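Local coordinates for protein dihydroxyacetone kinase (Citrobacter freundii, PDB 1UN8) that phosphorylates dihydroxyacetone at the expense of ATP with the help of a divalent metal ion, working as a homodimer in the oxidative route of glycerol fermentation, at residues 26-30 / 41-45; 107-111 / 149-155; 369-373 / 395-399. One frame throughout, in Å; residues are numbered along the deposited sequence.

Contact 1: residues 26-30 / 41-45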
loop_
_atom_site.group_PDB
_atom_site.type_symbol
_atom_site.label_atom_id
_atom_site.label_comp_id
_atom_site.label_asym_id
_atom_site.label_seq_id
_atom_site.Cartn_x
_atom_site.Cartn_y
_atom_site.Cartn_z
ATOM N N TRP A 26 -12.066 9.145 13.080
ATOM C CA TRP A 26 -13.199 9.855 13.672
ATOM C C TRP A 26 -13.906 9.065 14.771
ATOM O O TRP A 26 -14.744 9.611 15.496
ATOM C CB TRP A 26 -14.231 10.219 12.601
ATOM C CG TRP A 26 -13.684 10.992 11.457
ATOM C CD1 TRP A 26 -13.141 10.486 10.311
ATOM C CD2 TRP A 26 -13.590 12.421 11.350
ATOM N NE1 TRP A 26 -12.710 11.510 9.496
ATOM C CE2 TRP A 26 -12.971 12.707 10.108
ATOM C CE3 TRP A 26 -13.965 13.489 12.183
ATOM C CZ2 TRP A 26 -12.714 14.017 9.679
ATOM C CZ3 TRP A 26 -13.711 14.790 11.761
ATOM C CH2 TRP A 26 -13.089 15.044 10.517
ATOM N N ASN A 27 -13.574 7.788 14.903
ATOM C CA ASN A 27 -14.220 6.965 15.915
ATOM C C ASN A 27 -15.733 7.049 15.693
ATOM O O ASN A 27 -16.522 7.094 16.642
ATOM C CB ASN A 27 -13.861 7.469 17.314
ATOM C CG ASN A 27 -14.355 6.546 18.406
ATOM O OD1 ASN A 27 -14.569 6.972 19.545
ATOM N ND2 ASN A 27 -14.559 5.276 18.066
ATOM N N ASN A 28 -16.121 7.062 14.422
ATOM C CA ASN A 28 -17.518 7.155 14.037
ATOM C C ASN A 28 -18.024 5.859 13.438
ATOM O O ASN A 28 -19.028 5.854 12.738
ATOM C CB ASN A 28 -17.697 8.256 13.002
ATOM C CG ASN A 28 -16.932 7.970 11.715
ATOM O OD1 ASN A 28 -15.927 7.255 11.724
ATOM N ND2 ASN A 28 -17.406 8.528 10.599
ATOM N N LEU A 29 -17.334 4.759 13.705
ATOM C CA LEU A 29 -17.751 3.478 13.163
ATOM C C LEU A 29 -18.163 2.527 14.272
ATOM O O LEU A 29 -17.622 2.575 15.368
ATOM C CB LEU A 29 -16.606 2.868 12.347
ATOM C CG LEU A 29 -16.019 3.830 11.308
ATOM C CD1 LEU A 29 -14.714 3.271 10.752
ATOM C CD2 LEU A 29 -17.039 4.084 10.202
ATOM N N ALA A 30 -19.119 1.657 13.982
ATOM C CA ALA A 30 -19.577 0.699 14.963
ATOM C C ALA A 30 -20.114 -0.548 14.282
ATOM O O ALA A 30 -20.771 -0.467 13.242
ATOM C CB ALA A 30 -20.667 1.327 15.828
ATOM N N VAL A 41 -21.148 -2.795 9.210
ATOM C CA VAL A 41 -20.507 -1.718 9.937
ATOM C C VAL A 41 -21.375 -0.526 9.658
ATOM O O VAL A 41 -21.781 -0.301 8.520
ATOM C CB VAL A 41 -19.101 -1.410 9.431
ATOM C CG1 VAL A 41 -18.588 -0.123 10.084
ATOM C CG2 VAL A 41 -18.178 -2.563 9.761
ATOM N N VAL A 42 -21.672 0.237 10.697
ATOM C CA VAL A 42 -22.523 1.398 10.537
ATOM C C VAL A 42 -21.939 2.592 11.265
ATOM O O VAL A 42 -21.102 2.433 12.147
ATOM C CB VAL A 42 -23.931 1.116 11.086
ATOM C CG1 VAL A 42 -23.937 1.234 12.604
ATOM C CG2 VAL A 42 -24.915 2.063 10.453
ATOM N N ARG A 43 -22.377 3.784 10.892
ATOM C CA ARG A 43 -21.883 4.994 11.526
ATOM C C ARG A 43 -22.635 5.285 12.815
ATOM O O ARG A 43 -23.807 4.937 12.949
ATOM C CB ARG A 43 -22.012 6.172 10.570
ATOM C CG ARG A 43 -23.377 6.311 9.964
ATOM C CD ARG A 43 -23.377 7.322 8.830
ATOM N NE ARG A 43 -23.175 8.691 9.297
ATOM C CZ ARG A 43 -23.301 9.770 8.529
ATOM N NH1 ARG A 43 -23.627 9.637 7.244
ATOM N NH2 ARG A 43 -23.110 10.983 9.042
ATOM N N ARG A 44 -21.946 5.912 13.766
ATOM C CA ARG A 44 -22.537 6.262 15.052
ATOM C C ARG A 44 -23.314 7.574 14.925
ATOM O O ARG A 44 -24.084 7.948 15.805
ATOM C CB ARG A 44 -21.430 6.364 16.105
ATOM C CG ARG A 44 -20.813 5.017 16.440
ATOM C CD ARG A 44 -19.304 5.091 16.516
ATOM N NE ARG A 44 -18.836 5.847 17.674
ATOM C CZ ARG A 44 -18.964 5.438 18.933
ATOM N NH1 ARG A 44 -19.547 4.277 19.197
ATOM N NH2 ARG A 44 -18.507 6.189 19.922
ATOM N N ASP A 45 -23.110 8.252 13.800
ATOM C CA ASP A 45 -23.785 9.510 13.489
ATOM C C ASP A 45 -25.145 9.241 12.885
ATOM O O ASP A 45 -25.642 10.059 12.118
ATOM C CB ASP A 45 -22.997 10.304 12.445
ATOM C CG ASP A 45 -21.711 10.852 12.980
ATOM O OD1 ASP A 45 -20.928 10.056 13.548
ATOM O OD2 ASP A 45 -21.486 12.077 12.824
#
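Segment 26-30 enters the beta hairpin of strands 29-32 and 40-43, and its hold on the partner strand changes from side-chain to backbone bonding as the chain proceeds. At Asn27, still in the irregular lead-in, the carbonyl O receives a weak hydrogen bond from NE of Arg44 (2.8 Å), whose side chain folds back over the incoming chain; Asn27 ND2 lies over one face of its guanidinium. Asn28 O then accepts a hydrogen bond from the backbone N of Arg44 at 3.1 Å and a CA-H...O contact from Arg43 CA at 3.2 Å, while Asn28 CB rests 3.7 Å from Asp45 OD1. Leu29 opens the regular ladder as a non-hydrogen-bonded antiparallel partner of Arg43, their CA atoms 4.7 Å apart; its CB also packs on Val41 CG1 at 4.2 Å. Ala30 and Val42 form the following hydrogen-bonded pair, with Ala30 N to Val42 O and Val42 N to Ala30 O both 2.8 Å. Ala30 CB meets Arg44 CG at 3.7 Å. Leu29 and Val41 pack against helix 12-22 through Ile21 and Ile17, and Arg43 makes a salt bridge with Glu167 of helix 155-167. Ala30 and Val42, on the other sheet face, meet Val339 of the second subunit. Strand 29-32 is the outermost strand of its sheet within the chain, and 40-43 links it to strand 76-80.

Contact 2: residues 107-111 / 149-155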
loop_
_atom_site.group_PDB
_atom_site.type_symbol
_atom_site.label_atom_id
_atom_site.label_comp_id
_atom_site.label_asym_id
_atom_site.label_seq_id
_atom_site.Cartn_x
_atom_site.Cartn_y
_atom_site.Cartn_z
ATOM N N ILE A 107 -25.977 1.360 -3.245
ATOM C CA ILE A 107 -25.016 1.578 -4.315
ATOM C C ILE A 107 -24.302 0.230 -4.500
ATOM O O ILE A 107 -23.538 -0.217 -3.623
ATOM C CB ILE A 107 -23.993 2.659 -3.943
ATOM C CG1 ILE A 107 -24.725 3.971 -3.608
ATOM C CG2 ILE A 107 -22.989 2.848 -5.111
ATOM C CD1 ILE A 107 -24.341 5.147 -4.461
ATOM N N VAL A 108 -24.547 -0.420 -5.634
ATOM C CA VAL A 108 -23.960 -1.731 -5.895
ATOM C C VAL A 108 -23.018 -1.826 -7.097
ATOM O O VAL A 108 -23.360 -1.398 -8.197
ATOM C CB VAL A 108 -25.072 -2.776 -6.077
ATOM C CG1 VAL A 108 -24.478 -4.143 -6.359
ATOM C CG2 VAL A 108 -25.925 -2.820 -4.826
ATOM N N LYS A 109 -21.837 -2.407 -6.878
ATOM C CA LYS A 109 -20.860 -2.592 -7.955
ATOM C C LYS A 109 -21.434 -3.672 -8.875
ATOM O O LYS A 109 -22.079 -4.607 -8.408
ATOM C CB LYS A 109 -19.496 -3.008 -7.383
ATOM C CG LYS A 109 -18.840 -1.920 -6.531
ATOM C CD LYS A 109 -17.378 -2.234 -6.170
ATOM C CE LYS A 109 -17.223 -3.556 -5.423
ATOM N NZ LYS A 109 -18.079 -3.657 -4.216
ATOM N N ASN A 110 -21.218 -3.536 -10.177
ATOM C CA ASN A 110 -21.780 -4.485 -11.137
ATOM C C ASN A 110 -21.253 -5.917 -11.083
ATOM O O ASN A 110 -20.302 -6.265 -11.772
ATOM C CB ASN A 110 -21.613 -3.943 -12.558
ATOM C CG ASN A 110 -22.701 -4.431 -13.500
ATOM O OD1 ASN A 110 -23.469 -5.332 -13.162
ATOM N ND2 ASN A 110 -22.768 -3.835 -14.694
ATOM N N TYR A 111 -21.874 -6.741 -10.252
ATOM C CA TYR A 111 -21.517 -8.150 -10.134
ATOM C C TYR A 111 -22.801 -8.891 -9.772
ATOM O O TYR A 111 -23.529 -8.476 -8.867
ATOM C CB TYR A 111 -20.357 -8.329 -9.152
ATOM C CG TYR A 111 -19.116 -7.547 -9.522
ATOM C CD1 TYR A 111 -18.813 -6.352 -8.883
ATOM C CD2 TYR A 111 -18.250 -7.999 -10.504
ATOM C CE1 TYR A 111 -17.680 -5.631 -9.214
ATOM C CE2 TYR A 111 -17.115 -7.287 -10.843
ATOM C CZ TYR A 111 -16.835 -6.103 -10.195
ATOM O OH TYR A 111 -15.707 -5.391 -10.529
ATOM N N PRO A 149 -20.553 -3.751 -17.691
ATOM C CA PRO A 149 -19.253 -3.234 -17.244
ATOM C C PRO A 149 -19.066 -3.484 -15.755
ATOM O O PRO A 149 -19.950 -3.216 -14.947
ATOM C CB PRO A 149 -19.337 -1.740 -17.559
ATOM C CG PRO A 149 -20.296 -1.687 -18.707
ATOM C CD PRO A 149 -21.355 -2.682 -18.310
ATOM N N ARG A 150 -17.907 -3.999 -15.390
ATOM C CA ARG A 150 -17.638 -4.269 -13.995
ATOM C C ARG A 150 -17.542 -2.961 -13.237
ATOM O O ARG A 150 -17.171 -1.934 -13.798
ATOM C CB ARG A 150 -16.321 -5.023 -13.846
ATOM C CG ARG A 150 -16.308 -6.389 -14.465
ATOM C CD ARG A 150 -14.880 -6.822 -14.741
ATOM N NE ARG A 150 -14.814 -8.162 -15.308
ATOM C CZ ARG A 150 -13.705 -8.714 -15.781
ATOM N NH1 ARG A 150 -12.560 -8.038 -15.757
ATOM N NH2 ARG A 150 -13.739 -9.944 -16.275
ATOM N N GLY A 151 -17.892 -3.013 -11.955
ATOM C CA GLY A 151 -17.803 -1.841 -11.111
ATOM C C GLY A 151 -16.512 -1.936 -10.313
ATOM O O GLY A 151 -16.279 -2.919 -9.608
ATOM N N ILE A 152 -15.672 -0.911 -10.436
ATOM C CA ILE A 152 -14.402 -0.875 -9.730
ATOM C C ILE A 152 -14.183 0.447 -8.966
ATOM O O ILE A 152 -15.130 1.055 -8.501
ATOM C CB ILE A 152 -13.244 -1.152 -10.729
ATOM C CG1 ILE A 152 -13.222 -0.062 -11.815
ATOM C CG2 ILE A 152 -13.425 -2.566 -11.350
ATOM C CD1 ILE A 152 -12.885 -0.575 -13.188
ATOM N N ALA A 153 -12.941 0.900 -8.871
ATOM C CA ALA A 153 -12.597 2.102 -8.119
ATOM C C ALA A 153 -13.543 3.302 -8.194
ATOM O O ALA A 153 -13.863 3.906 -7.172
ATOM C CB ALA A 153 -11.185 2.542 -8.474
ATOM N N GLY A 154 -13.987 3.646 -9.399
ATOM C CA GLY A 154 -14.868 4.787 -9.561
ATOM C C GLY A 154 -16.083 4.772 -8.651
ATOM O O GLY A 154 -16.645 5.815 -8.332
ATOM N N THR A 155 -16.493 3.583 -8.233
ATOM C CA THR A 155 -17.650 3.456 -7.372
ATOM C C THR A 155 -17.616 4.442 -6.206
ATOM O O THR A 155 -18.623 5.059 -5.889
ATOM C CB THR A 155 -17.768 2.024 -6.790
ATOM O OG1 THR A 155 -17.913 1.069 -7.856
ATOM C CG2 THR A 155 -18.966 1.934 -5.847
#
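Lys109, a substrate-binding residue, ends strand 104-109 with its CB directed at segment 149-155, but its m, t, m, m chain turns the amino group away to His65. The aliphatic part stays in contact, with Lys109 CG 3.4 Å from Thr155 OG1 and CD 3.7 Å from Gly151 O. Thr155 turns OG1 back to Ile152 O (2.9 Å) across a type I turn and sets its CG2 4.2 Å from Ile107 CG2. Asn110, centre of an inverse gamma turn, has a t chi1; its ND2 gives a weak hydrogen bond to Pro149 O (2.9 Å), while OD1 accepts from Arg115. With chi1 m, Tyr111 brings its ring end to the loop, where OH donates to Gly151 O at 2.7 Å. Gly151, without a side chain, lets its CA lie 4.5 Å from Lys109 CA; an ideal CB would clash with Asn110 N. The Tyr111 ring meets His220 edge-to-face, so its hydroxyl bond ties segment 149-155 to the residue that forms the hemiaminal intermediate during catalysis.

Contact 3: residues 369-373 / 395-399. With MYY ((2R)-3-(phosphonooxy)-2-(tetradecanoyloxy)propyl palmitate), chain C.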
loop_
_atom_site.group_PDB
_atom_site.type_symbol
_atom_site.label_atom_id
_atom_site.label_comp_id
_atom_site.label_asym_id
_atom_site.label_seq_id
_atom_site.Cartn_x
_atom_site.Cartn_y
_atom_site.Cartn_z
ATOM N N LEU A 369 53.512 3.228 1.091
ATOM C CA LEU A 369 52.204 2.719 0.718
ATOM C C LEU A 369 52.232 2.220 -0.724
ATOM O O LEU A 369 51.730 1.138 -1.027
ATOM C CB LEU A 369 51.136 3.805 0.865
ATOM C CG LEU A 369 50.843 4.285 2.288
ATOM C CD1 LEU A 369 49.843 5.426 2.246
ATOM C CD2 LEU A 369 50.313 3.137 3.116
ATOM N N SER A 370 52.831 3.003 -1.617
ATOM C CA SER A 370 52.891 2.611 -3.019
ATOM C C SER A 370 53.601 1.278 -3.205
ATOM O O SER A 370 53.127 0.416 -3.945
ATOM C CB SER A 370 53.598 3.688 -3.848
ATOM O OG SER A 370 53.477 3.422 -5.236
ATOM N N ASP A 371 54.729 1.101 -2.527
ATOM C CA ASP A 371 55.498 -0.135 -2.634
ATOM C C ASP A 371 54.741 -1.376 -2.169
ATOM O O ASP A 371 54.963 -2.479 -2.679
ATOM C CB ASP A 371 56.785 -0.024 -1.814
ATOM C CG ASP A 371 57.761 0.989 -2.381
ATOM O OD1 ASP A 371 58.749 1.313 -1.680
ATOM O OD2 ASP A 371 57.548 1.451 -3.522
ATOM N N LEU A 372 53.849 -1.191 -1.200
ATOM C CA LEU A 372 53.085 -2.292 -0.626
ATOM C C LEU A 372 51.871 -2.789 -1.407
ATOM O O LEU A 372 51.181 -3.705 -0.943
ATOM C CB LEU A 372 52.628 -1.898 0.781
ATOM C CG LEU A 372 53.693 -1.724 1.865
ATOM C CD1 LEU A 372 53.134 -0.913 3.020
ATOM C CD2 LEU A 372 54.151 -3.087 2.342
ATOM N N GLU A 373 51.617 -2.220 -2.584
ATOM C CA GLU A 373 50.431 -2.594 -3.359
ATOM C C GLU A 373 50.102 -4.076 -3.476
ATOM O O GLU A 373 49.061 -4.528 -3.001
ATOM C CB GLU A 373 50.475 -1.990 -4.767
ATOM C CG GLU A 373 49.177 -2.223 -5.551
ATOM C CD GLU A 373 49.142 -1.512 -6.901
ATOM O OE1 GLU A 373 48.121 -1.642 -7.610
ATOM O OE2 GLU A 373 50.127 -0.826 -7.256
ATOM N N ALA A 395 45.784 6.335 -3.815
ATOM C CA ALA A 395 45.831 7.568 -3.049
ATOM C C ALA A 395 47.261 8.038 -2.836
ATOM O O ALA A 395 47.557 9.231 -2.944
ATOM C CB ALA A 395 45.161 7.367 -1.721
ATOM N N ALA A 396 48.151 7.103 -2.523
ATOM C CA ALA A 396 49.542 7.458 -2.302
ATOM C C ALA A 396 50.101 8.162 -3.535
ATOM O O ALA A 396 50.599 9.283 -3.441
ATOM C CB ALA A 396 50.354 6.219 -1.995
ATOM N N ARG A 397 49.995 7.510 -4.691
ATOM C CA ARG A 397 50.508 8.072 -5.939
ATOM C C ARG A 397 49.899 9.421 -6.298
ATOM O O ARG A 397 50.570 10.277 -6.872
ATOM C CB ARG A 397 50.311 7.067 -7.077
ATOM C CG ARG A 397 51.209 5.854 -6.922
ATOM C CD ARG A 397 50.688 4.617 -7.638
ATOM N NE ARG A 397 51.444 3.436 -7.222
ATOM C CZ ARG A 397 51.065 2.182 -7.453
ATOM N NH1 ARG A 397 49.931 1.936 -8.104
ATOM N NH2 ARG A 397 51.815 1.171 -7.016
ATOM N N GLU A 398 48.632 9.617 -5.952
ATOM C CA GLU A 398 47.963 10.881 -6.245
ATOM C C GLU A 398 48.632 11.988 -5.453
ATOM O O GLU A 398 48.872 13.077 -5.974
ATOM C CB GLU A 398 46.477 10.800 -5.880
ATOM C CG GLU A 398 45.675 12.086 -6.125
ATOM C CD GLU A 398 45.850 12.657 -7.534
ATOM O OE1 GLU A 398 45.996 11.870 -8.500
ATOM O OE2 GLU A 398 45.828 13.904 -7.672
ATOM N N ILE A 399 48.940 11.717 -4.190
ATOM C CA ILE A 399 49.588 12.727 -3.363
ATOM C C ILE A 399 51.072 12.831 -3.714
ATOM O O ILE A 399 51.676 13.891 -3.564
ATOM C CB ILE A 399 49.438 12.409 -1.862
ATOM C CG1 ILE A 399 47.962 12.232 -1.518
ATOM C CG2 ILE A 399 50.026 13.539 -1.029
ATOM C CD1 ILE A 399 47.140 13.456 -1.744
HETATM C C38 MYY C . 45.915 6.217 1.729
HETATM C C37 MYY C . 46.921 7.234 1.185
HETATM C C36 MYY C . 47.247 8.305 2.229
HETATM C C35 MYY C . 48.280 9.306 1.704
HETATM C C34 MYY C . 48.701 10.292 2.799
HETATM C C33 MYY C . 49.744 11.308 2.326
HETATM C C32 MYY C . 50.109 12.297 3.439
HETATM C C31 MYY C . 50.876 11.624 4.580
HETATM C C30 MYY C . 50.901 12.438 5.880
HETATM C C29 MYY C . 51.836 13.652 5.886
HETATM C C28 MYY C . 52.060 14.123 7.327
HETATM C C27 MYY C . 53.022 15.308 7.451
HETATM C C26 MYY C . 53.483 15.531 8.896
HETATM C C25 MYY C . 54.432 16.733 8.998
HETATM C C24 MYY C . 55.536 16.557 10.042
HETATM C C23 MYY C . 55.271 17.196 11.413
HETATM O O10 MYY C . 54.122 17.387 11.815
HETATM O O8 MYY C . 56.340 17.562 12.170
HETATM C C6 MYY C . 55.965 18.070 13.464
HETATM C C5 MYY C . 56.022 16.956 14.502
HETATM C C4 MYY C . 57.008 17.300 15.632
HETATM O O6 MYY C . 58.265 17.817 15.162
HETATM P P MYY C . 59.441 16.890 14.550
HETATM O O4 MYY C . 58.768 15.967 13.410
HETATM O O3 MYY C . 60.412 17.926 13.784
HETATM O O5 MYY C . 60.182 16.103 15.564
HETATM O O7 MYY C . 56.266 15.691 13.855
HETATM C C7 MYY C . 55.820 14.640 14.599
HETATM O O9 MYY C . 55.318 14.811 15.709
HETATM C C8 MYY C . 55.993 13.227 14.030
HETATM C C9 MYY C . 54.635 12.541 13.867
HETATM C C10 MYY C . 54.424 12.034 12.438
HETATM C C11 MYY C . 53.075 11.331 12.268
HETATM C C12 MYY C . 52.865 10.907 10.812
HETATM C C13 MYY C . 51.489 10.276 10.589
HETATM C C14 MYY C . 51.239 10.171 9.084
HETATM C C15 MYY C . 49.821 9.712 8.741
HETATM C C16 MYY C . 49.680 8.190 8.745
HETATM C C17 MYY C . 48.429 7.794 7.958
HETATM C C18 MYY C . 48.503 6.333 7.510
HETATM C C19 MYY C . 47.413 6.008 6.486
HETATM C C20 MYY C . 47.605 4.607 5.899
#
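Arg397 reaches from helix 388-404 to Ser370 in the last turn of helix 356-371 and to Glu373, the first residue of helix 373-381, which supply its acceptors. Its NE donates to Ser370 OG at 2.8 Å, and NH2 adds a weak bond to the same oxygen at 3.3 Å. Glu373 OE2 takes hydrogen bonds from Arg397 NH2 at 2.6 Å and Arg397 NH1 at 2.9 Å, forming a salt bridge; Glu373 OE2 and Ser370 OG both lie at the guanidinium edge. All three guanidinium nitrogens are thus engaged; the other carboxylate oxygen, Glu373 OE1, is bonded by Ser390. Beside this polar group, Leu369 CB packs on Ala396 CB at 3.8 Å. The phospholipid tail lies against the apolar side, its C37 3.6 Å from Leu369 CD1 and 3.4 Å from Ala395 CB. In this eight-helix barrel the contact joins its helices through two kinds of chemistry: charge and hydrogen bonding at a more exposed border, and hydrocarbon packing that lines the lipid-filled pocket.

In the fold
Contacts 1 and 2 follow one another along the chain within the DhaK region and reach the same six-stranded mixed sheet, with centres about 24 Å apart and nearest atoms about 12 Å apart. Contact 1 joins its outermost strand 29-32 to 40-43, next to the second subunit, whereas contact 2 lies at the end of strand 104-109, beside the substrate site. Helix 155-167 touches both. Contact 3 comes last, in the DhaL region, an all-helical ATP-binding barrel, its centre about 72 and about 70 Å from those of contacts 1 and 2. Within one chain, the dihydroxyacetone-binding and ATP-binding parts are therefore widely separated, consistent with phosphoryl transfer between subunits of the homodimer.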